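Local structure of type-2 ice-structuring protein (Brachyopsis rostratus, 2ZIB) at residues 8-14 with 128-133; 19-23 with 46-50; 94-98 with 114-118. The protein binds to ice crystals and inhibits their growth, protecting fish blood from freezing in subzero sea water, and has the fold of a C-type lectin. All coordinates share one frame; numbering follows the deposited sequence.

Contact 1: residues 8-14 with 128-133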
loop_
_atom_site.group_PDB
_atom_site.type_symbol
_atom_site.label_atom_id
_atom_site.label_comp_id
_atom_site.label_asym_id
_atom_site.label_seq_id
_atom_site.Cartn_x
_atom_site.Cartn_y
_atom_site.Cartn_z
ATOM N N LEU A 8 11.381 17.775 8.456
ATOM C CA LEU A 8 10.858 17.251 7.191
ATOM C C LEU A 8 9.512 17.852 6.872
ATOM O O LEU A 8 8.728 18.200 7.764
ATOM C CB LEU A 8 10.791 15.729 7.249
ATOM C CG LEU A 8 12.134 15.018 7.314
ATOM C CD1 LEU A 8 11.874 13.536 7.657
ATOM C CD2 LEU A 8 12.907 15.148 5.985
ATOM N N VAL A 9 9.212 17.939 5.578
ATOM C CA VAL A 9 7.875 18.347 5.138
ATOM C C VAL A 9 7.394 17.407 4.060
ATOM O O VAL A 9 8.174 16.662 3.453
ATOM C CB VAL A 9 7.825 19.835 4.597
ATOM C CG1 VAL A 9 8.259 20.866 5.670
ATOM C CG2 VAL A 9 8.614 20.035 3.319
ATOM N N CYS A 10 6.095 17.485 3.827
ATOM C CA CYS A 10 5.475 16.773 2.730
ATOM C C CYS A 10 4.829 17.751 1.768
ATOM O O CYS A 10 4.381 18.793 2.198
ATOM C CB CYS A 10 4.420 15.767 3.217
ATOM S SG CYS A 10 5.104 14.378 4.129
ATOM N N PRO A 11 4.712 17.388 0.487
ATOM C CA PRO A 11 3.983 18.247 -0.443
ATOM C C PRO A 11 2.517 18.348 0.006
ATOM O O PRO A 11 1.946 17.429 0.618
ATOM C CB PRO A 11 4.027 17.491 -1.767
ATOM C CG PRO A 11 5.182 16.557 -1.646
ATOM C CD PRO A 11 5.224 16.182 -0.170
ATOM N N ALA A 12 1.878 19.468 -0.347
ATOM C CA ALA A 12 0.462 19.650 -0.083
ATOM C C ALA A 12 -0.376 18.457 -0.523
ATOM O O ALA A 12 -0.295 17.977 -1.656
ATOM C CB ALA A 12 -0.007 20.892 -0.764
ATOM N N GLY A 13 -1.215 18.014 0.385
ATOM C CA GLY A 13 -2.079 16.885 0.096
ATOM C C GLY A 13 -1.526 15.578 0.650
ATOM O O GLY A 13 -2.297 14.638 0.791
ATOM N N TRP A 14 -0.259 15.540 1.043
ATOM C CA TRP A 14 0.371 14.339 1.588
ATOM C C TRP A 14 0.626 14.559 3.068
ATOM O O TRP A 14 0.815 15.721 3.513
ATOM C CB TRP A 14 1.688 14.114 0.834
ATOM C CG TRP A 14 1.569 13.841 -0.611
ATOM C CD1 TRP A 14 1.060 14.673 -1.576
ATOM C CD2 TRP A 14 1.981 12.650 -1.280
ATOM N NE1 TRP A 14 1.127 14.056 -2.801
ATOM C CE2 TRP A 14 1.675 12.804 -2.651
ATOM C CE3 TRP A 14 2.521 11.419 -0.840
ATOM C CZ2 TRP A 14 1.927 11.784 -3.608
ATOM C CZ3 TRP A 14 2.799 10.419 -1.784
ATOM C CH2 TRP A 14 2.509 10.623 -3.155
ATOM N N CYS A 128 -0.680 6.055 -1.531
ATOM C CA CYS A 128 0.676 6.174 -2.081
ATOM C C CYS A 128 1.646 6.605 -1.006
ATOM O O CYS A 128 1.247 7.206 -0.001
ATOM C CB CYS A 128 0.734 7.263 -3.174
ATOM S SG CYS A 128 -0.498 7.111 -4.512
ATOM N N ALA A 129 2.937 6.349 -1.246
ATOM C CA ALA A 129 3.991 6.860 -0.378
ATOM C C ALA A 129 5.183 7.302 -1.210
ATOM O O ALA A 129 5.395 6.814 -2.332
ATOM C CB ALA A 129 4.415 5.793 0.625
ATOM N N LYS A 130 5.975 8.202 -0.618
ATOM C CA LYS A 130 7.270 8.595 -1.199
ATOM C C LYS A 130 8.084 9.237 -0.071
ATOM O O LYS A 130 7.555 9.543 1.013
ATOM C CB LYS A 130 7.134 9.576 -2.372
ATOM C CG LYS A 130 6.421 10.918 -2.051
ATOM C CD LYS A 130 6.124 11.669 -3.346
ATOM C CE LYS A 130 5.378 12.952 -3.097
ATOM N NZ LYS A 130 5.032 13.616 -4.411
ATOM N N ALA A 131 9.385 9.425 -0.307
ATOM C CA ALA A 131 10.234 10.038 0.714
ATOM C C ALA A 131 9.801 11.458 1.032
ATOM O O ALA A 131 9.378 12.229 0.143
ATOM C CB ALA A 131 11.646 10.053 0.224
ATOM N N ALA A 132 9.898 11.822 2.311
ATOM C CA ALA A 132 9.680 13.194 2.729
ATOM C C ALA A 132 10.806 14.126 2.239
ATOM O O ALA A 132 11.896 13.689 1.820
ATOM C CB ALA A 132 9.521 13.257 4.235
ATOM N N ILE A 133 10.549 15.432 2.306
ATOM C CA ILE A 133 11.470 16.463 1.847
ATOM C C ILE A 133 12.217 17.073 3.020
ATOM O O ILE A 133 13.474 17.080 2.966
ATOM C CB ILE A 133 10.664 17.535 1.113
ATOM C CG1 ILE A 133 10.077 16.960 -0.178
ATOM C CG2 ILE A 133 11.493 18.796 0.845
ATOM C CD1 ILE A 133 8.850 17.721 -0.692
ATOM O OXT ILE A 133 11.572 17.551 3.959
#

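Contact 2: residues 19-23 with 46-50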
loop_
_atom_site.group_PDB
_atom_site.type_symbol
_atom_site.label_atom_id
_atom_site.label_comp_id
_atom_site.label_asym_id
_atom_site.label_seq_id
_atom_site.Cartn_x
_atom_site.Cartn_y
_atom_site.Cartn_z
ATOM N N GLN A 19 10.013 9.234 8.022
ATOM C CA GLN A 19 10.770 9.802 6.901
ATOM C C GLN A 19 9.950 9.759 5.590
ATOM O O GLN A 19 10.521 9.945 4.501
ATOM C CB GLN A 19 12.040 8.975 6.715
ATOM C CG GLN A 19 12.971 8.942 7.953
ATOM C CD GLN A 19 13.443 10.324 8.251
ATOM O OE1 GLN A 19 13.073 10.901 9.284
ATOM N NE2 GLN A 19 14.224 10.903 7.324
ATOM N N ARG A 20 8.651 9.433 5.672
ATOM C CA ARG A 20 7.828 9.212 4.467
ATOM C C ARG A 20 6.603 10.107 4.446
ATOM O O ARG A 20 6.099 10.531 5.502
ATOM C CB ARG A 20 7.433 7.725 4.415
ATOM C CG ARG A 20 8.634 6.771 4.382
ATOM C CD ARG A 20 8.192 5.324 4.531
ATOM N NE ARG A 20 7.558 4.846 3.313
ATOM C CZ ARG A 20 6.846 3.706 3.261
ATOM N NH1 ARG A 20 6.558 3.020 4.361
ATOM N NH2 ARG A 20 6.363 3.308 2.083
ATOM N N CYS A 21 6.104 10.322 3.222
ATOM C CA CYS A 21 4.870 11.068 2.979
ATOM C C CYS A 21 3.852 10.154 2.334
ATOM O O CYS A 21 4.218 9.325 1.482
ATOM C CB CYS A 21 5.140 12.251 2.025
ATOM S SG CYS A 21 6.244 13.465 2.723
ATOM N N PHE A 22 2.594 10.294 2.764
ATOM C CA PHE A 22 1.513 9.396 2.337
ATOM C C PHE A 22 0.399 10.195 1.685
ATOM O O PHE A 22 0.072 11.301 2.111
ATOM C CB PHE A 22 1.000 8.613 3.545
ATOM C CG PHE A 22 2.031 7.673 4.093
ATOM C CD1 PHE A 22 3.009 8.125 5.000
ATOM C CD2 PHE A 22 2.083 6.345 3.667
ATOM C CE1 PHE A 22 3.983 7.269 5.477
ATOM C CE2 PHE A 22 3.085 5.458 4.141
ATOM C CZ PHE A 22 4.021 5.925 5.059
ATOM N N TYR A 23 -0.193 9.615 0.658
ATOM C CA TYR A 23 -1.320 10.212 -0.065
ATOM C C TYR A 23 -2.493 9.268 -0.126
ATOM O O TYR A 23 -2.356 8.162 -0.627
ATOM C CB TYR A 23 -0.870 10.559 -1.489
ATOM C CG TYR A 23 -1.979 11.273 -2.241
ATOM C CD1 TYR A 23 -2.237 12.603 -1.974
ATOM C CD2 TYR A 23 -2.778 10.617 -3.156
ATOM C CE1 TYR A 23 -3.268 13.275 -2.623
ATOM C CE2 TYR A 23 -3.838 11.252 -3.831
ATOM C CZ TYR A 23 -4.077 12.582 -3.529
ATOM O OH TYR A 23 -5.097 13.262 -4.147
ATOM N N ALA A 46 1.780 2.385 -1.291
ATOM C CA ALA A 46 2.583 2.306 -0.074
ATOM C C ALA A 46 3.060 0.890 0.194
ATOM O O ALA A 46 2.294 -0.082 0.133
ATOM C CB ALA A 46 1.751 2.777 1.106
ATOM N N SER A 47 4.332 0.791 0.611
ATOM C CA SER A 47 4.835 -0.406 1.281
ATOM C C SER A 47 4.769 -0.183 2.790
ATOM O O SER A 47 4.810 0.964 3.269
ATOM C CB SER A 47 6.253 -0.708 0.818
ATOM O OG SER A 47 7.113 0.341 1.226
ATOM N N ILE A 48 4.677 -1.278 3.545
ATOM C CA ILE A 48 4.470 -1.237 4.985
ATOM C C ILE A 48 5.478 -2.144 5.673
ATOM O O ILE A 48 5.641 -3.320 5.310
ATOM C CB ILE A 48 3.043 -1.678 5.325
ATOM C CG1 ILE A 48 2.000 -0.840 4.563
ATOM C CG2 ILE A 48 2.831 -1.643 6.854
ATOM C CD1 ILE A 48 0.551 -1.119 4.922
ATOM N N HIS A 49 6.204 -1.587 6.646
ATOM C CA HIS A 49 7.400 -2.273 7.179
ATOM C C HIS A 49 7.374 -2.478 8.667
ATOM O O HIS A 49 8.351 -2.971 9.220
ATOM C CB HIS A 49 8.652 -1.480 6.781
ATOM C CG HIS A 49 8.800 -1.415 5.300
ATOM N ND1 HIS A 49 9.235 -2.499 4.583
ATOM C CD2 HIS A 49 8.437 -0.469 4.397
ATOM C CE1 HIS A 49 9.154 -2.219 3.291
ATOM N NE2 HIS A 49 8.694 -0.978 3.157
ATOM N N SER A 50 6.262 -2.139 9.305
ATOM C CA SER A 50 6.107 -2.327 10.759
ATOM C C SER A 50 4.672 -2.202 11.131
ATOM O O SER A 50 3.871 -1.621 10.387
ATOM C CB SER A 50 6.881 -1.269 11.566
ATOM O OG SER A 50 6.353 0.004 11.320
HETATM O O HOH W 1 5.864 2.994 -0.987
#

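Contact 3: residues 94-98 with 114-118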
loop_
_atom_site.group_PDB
_atom_site.type_symbol
_atom_site.label_atom_id
_atom_site.label_comp_id
_atom_site.label_asym_id
_atom_site.label_seq_id
_atom_site.Cartn_x
_atom_site.Cartn_y
_atom_site.Cartn_z
ATOM N N THR A 94 -5.624 -17.082 7.562
ATOM C CA THR A 94 -5.630 -18.016 6.420
ATOM C C THR A 94 -5.145 -17.415 5.100
ATOM O O THR A 94 -5.160 -18.086 4.082
ATOM C CB THR A 94 -6.999 -18.711 6.202
ATOM O OG1 THR A 94 -7.887 -17.831 5.494
ATOM C CG2 THR A 94 -7.695 -19.035 7.523
ATOM N N LYS A 95 -4.770 -16.146 5.120
ATOM C CA LYS A 95 -4.246 -15.492 3.901
ATOM C C LYS A 95 -2.740 -15.383 3.959
ATOM O O LYS A 95 -2.154 -15.441 5.056
ATOM C CB LYS A 95 -4.941 -14.088 3.802
ATOM C CG LYS A 95 -6.464 -14.148 3.931
ATOM C CD LYS A 95 -7.090 -15.069 2.920
ATOM C CE LYS A 95 -8.561 -15.134 3.219
ATOM N NZ LYS A 95 -9.317 -15.941 2.185
ATOM N N PRO A 96 -2.055 -15.214 2.832
ATOM C CA PRO A 96 -2.622 -15.076 1.489
ATOM C C PRO A 96 -3.030 -16.404 0.871
ATOM O O PRO A 96 -2.491 -17.430 1.240
ATOM C CB PRO A 96 -1.440 -14.444 0.714
ATOM C CG PRO A 96 -0.175 -15.015 1.377
ATOM C CD PRO A 96 -0.581 -15.105 2.843
ATOM N N ASN A 97 -3.957 -16.395 -0.078
ATOM C CA ASN A 97 -4.269 -17.673 -0.787
ATOM C C ASN A 97 -3.191 -18.012 -1.831
ATOM O O ASN A 97 -3.055 -19.194 -2.148
ATOM C CB ASN A 97 -5.641 -17.701 -1.463
ATOM C CG ASN A 97 -6.724 -18.004 -0.525
ATOM O OD1 ASN A 97 -6.952 -19.178 -0.119
ATOM N ND2 ASN A 97 -7.412 -16.958 -0.133
ATOM N N ASP A 98 -2.429 -17.010 -2.291
ATOM C CA ASP A 98 -1.335 -17.262 -3.243
ATOM C C ASP A 98 -1.833 -17.973 -4.518
ATOM O O ASP A 98 -1.128 -18.812 -5.102
ATOM C CB ASP A 98 -0.185 -18.023 -2.569
ATOM C CG ASP A 98 0.570 -17.172 -1.604
ATOM O OD1 ASP A 98 0.452 -15.903 -1.650
ATOM O OD2 ASP A 98 1.369 -17.710 -0.807
ATOM N N CYS A 114 -6.107 -5.853 8.160
ATOM C CA CYS A 114 -5.267 -6.968 7.777
ATOM C C CYS A 114 -5.281 -7.157 6.264
ATOM O O CYS A 114 -6.271 -6.827 5.564
ATOM C CB CYS A 114 -5.674 -8.248 8.528
ATOM S SG CYS A 114 -7.360 -8.872 8.219
ATOM N N TRP A 115 -4.186 -7.725 5.742
ATOM C CA TRP A 115 -4.007 -7.792 4.293
ATOM C C TRP A 115 -4.629 -9.037 3.655
ATOM O O TRP A 115 -4.712 -10.098 4.284
ATOM C CB TRP A 115 -2.521 -7.808 3.943
ATOM C CG TRP A 115 -1.726 -6.681 4.534
ATOM C CD1 TRP A 115 -2.157 -5.530 5.169
ATOM C CD2 TRP A 115 -0.309 -6.650 4.584
ATOM N NE1 TRP A 115 -1.070 -4.768 5.573
ATOM C CE2 TRP A 115 0.072 -5.448 5.243
ATOM C CE3 TRP A 115 0.706 -7.534 4.133
ATOM C CZ2 TRP A 115 1.430 -5.094 5.459
ATOM C CZ3 TRP A 115 2.070 -7.168 4.339
ATOM C CH2 TRP A 115 2.400 -5.959 5.005
ATOM N N ASP A 116 -5.037 -8.916 2.397
ATOM C CA ASP A 116 -5.536 -10.040 1.633
ATOM C C ASP A 116 -5.138 -9.841 0.187
ATOM O O ASP A 116 -4.881 -8.701 -0.237
ATOM C CB ASP A 116 -7.052 -10.163 1.819
ATOM C CG ASP A 116 -7.638 -11.492 1.398
ATOM O OD1 ASP A 116 -6.915 -12.442 1.034
ATOM O OD2 ASP A 116 -8.883 -11.612 1.483
ATOM N N ASP A 117 -5.106 -10.950 -0.557
ATOM C CA ASP A 117 -4.754 -10.917 -1.975
ATOM C C ASP A 117 -5.999 -11.123 -2.812
ATOM O O ASP A 117 -6.705 -12.120 -2.671
ATOM C CB ASP A 117 -3.609 -11.922 -2.287
ATOM C CG ASP A 117 -3.813 -13.357 -1.830
ATOM O OD1 ASP A 117 -4.576 -13.705 -0.897
ATOM O OD2 ASP A 117 -3.077 -14.211 -2.388
ATOM N N LEU A 118 -6.301 -10.112 -3.620
ATOM C CA LEU A 118 -7.562 -10.028 -4.380
ATOM C C LEU A 118 -7.230 -9.910 -5.872
ATOM O O LEU A 118 -6.081 -9.595 -6.236
ATOM C CB LEU A 118 -8.332 -8.760 -3.959
ATOM C CG LEU A 118 -9.257 -8.889 -2.759
ATOM C CD1 LEU A 118 -10.463 -9.732 -3.041
ATOM C CD2 LEU A 118 -8.590 -9.376 -1.447
HETATM O O HOH W 2 -9.957 -13.923 0.666
#

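Contact 1: residues 8-14 with 128-133
Lys130 lays its aliphatic chain over one face of the Trp14 indole. Its CE stands 3.5 Å from the centroid of the six-membered ring, almost on the ring normal, which makes a CH-pi contact. CG comes in nearer the rim, at CZ3. The chain is fully extended beyond CG and crosses the indole at about a right angle. With chi1 at 59°, CG is flanked by both main-chain neighbours of CA, and this turns the chain off the strand toward the indole. Cys128 CB also meets the indole, 3.8 Å from Trp14 CH2. Pro11 CG touches Lys130 CE at 3.9 Å, from a direction about square to that of the ring. The same Pro11 CG packs on CD1 of Ile133. Val9 CG2 lies against Ile133 CB, and the methyl of Ala132 faces Leu8 CB.

The polar edge has two parts. Lys130 NZ, 4.1 Å from the same ring centroid of Trp14, adds a cation-pi interaction and is hydrogen-bonded to the carbonyl of Lys41. At the chain end, Val9 N donates to the terminal carboxylate oxygen Ile133 OXT (2.9 Å, 163°). Ile133 N returns a bond of 2.9 Å to Val9 O, nearly along the C=O axis. This pair of bonds ties the C terminus to the N-terminal loop.

A type II turn from Pro11 to Trp14 carries the loop toward strand 15-17. Cys10 is disulfide-bonded to Cys21 of strand 20-26, the antiparallel neighbour of strand 124-131, which carries Lys130.

Contact 2: residues 19-23 with 46-50
Arg20 reaches from strand 20-26 to the loop at Ser47, where the two backbones stay well apart: their nearest CA atoms, those of Phe22 and Ala46, are 7.6 Å from each other. The arginine side chain spans this gap. It bends at chi3 and presents the end of its guanidinium to a single backbone oxygen. Arg20 NH1 donates to Ser47 O at 2.9 Å, and Arg20 NH2 to the same Ser47 O at 3.1 Å. The oxygen lies almost in the guanidinium plane. Both nitrogens reach it from one face of the carbonyl plane, and NH1 stands 35° out of that plane. The bonds are bent, 150° at the NH1 hydrogen and 142° at that of NH2, as expected when two donors share one acceptor.

Phe22 lies alongside, and its CZ packs against one face of the guanidinium, toward the rim. The edge of the Phe22 ring meets Ala46, with CE2 4.3 Å from the Ala46 methyl CB. A water accepts a bond from Ser47 N and a weak one from Arg20 NH2, so it bridges strand and loop.

In this C-type lectin fold the contact joins the sheet to the loop that leads from strand 44-45 into helix 51-60. Ser50 is the N-cap of that helix, its OG accepting from Glu53 N. Glu53 also forms a salt bridge with Arg20 NH1, so the arginine holds the first turn of the helix as well as the loop before it.

His49 brings the edge of its imidazole to Arg20, CD2 lying 4.0 Å from NH1. His49 NE2 donates to Ser47 OG at 2.8 Å. His49 ND1 is hydrogen-bonded to Asp87, and Ser47 OG to Asp82.

Contact 3: residues 94-98 with 114-118
Lys95 runs outward along Asp116 of strand 115-118. Lys95 CB lies 3.8 Å from Asp116 OD1, with Trp115 O slightly farther off. The chain bends at chi2 (-56°), and Lys95 CG stands over the carboxylate face at Asp116 OD1, 3.4 Å away. Lys95 CD is nearest, 3.2 Å from Asp116 OD1. CE is about equally far from the two oxygens. Lys95 NZ stays 4.4 Å from Asp116 OD1, beyond a salt bridge. A water 2.6 Å from Lys95 NZ joins it to Asp116 OD2. On the other side of the carboxylate plane, Asp117 N donates to Asp116 OD1, approaching from off that plane.

Asp117 points its side chain into the backbone of residues 96-98. Asp117 OD1 accepts from Asn97 N at 2.9 Å, and Asp117 OD2 from Asp98 N, also at 2.9 Å. Each oxygen uses its syn lone pair, so one carboxylate grips two successive N-H groups. Pro96 CB, 3.5 Å from Asp117 OD2, packs beside it. A cis peptide bond precedes this proline. Asp98 OD1 is hydrogen-bonded to Trp78 NE1.

A cis-proline in the long loop, facing a strand that begins Trp-Asn-Asp or, as here, Trp-Asp-Asp, is the arrangement of the calcium and sugar site in calcium-dependent C-type lectins. This protein is calcium-independent, and here Lys95 and Asp98 flank the Pro-Asn pair.

In the fold
From the N terminus, the first loop meets the last residues of the chain in contact 1, which closes a loop of nearly the whole domain. Contacts 2 and 3 both nest inside it. Contact 2 closes first, from strand 20-26 to the loop before helix 51-60. Contact 3 follows in series and closes the short span from 94-98 to strand 115-118. Contacts 1 and 2 touch through the Cys10-Cys21 disulfide and through neighbouring strands 20-26 and 124-131. Contact 3 lies on the opposite side of the chain's centre from both; its centre is about 29 Å from that of contact 1. Ile48 packs on Trp115, linking contacts 2 and 3. All three reach the same mixed sheet.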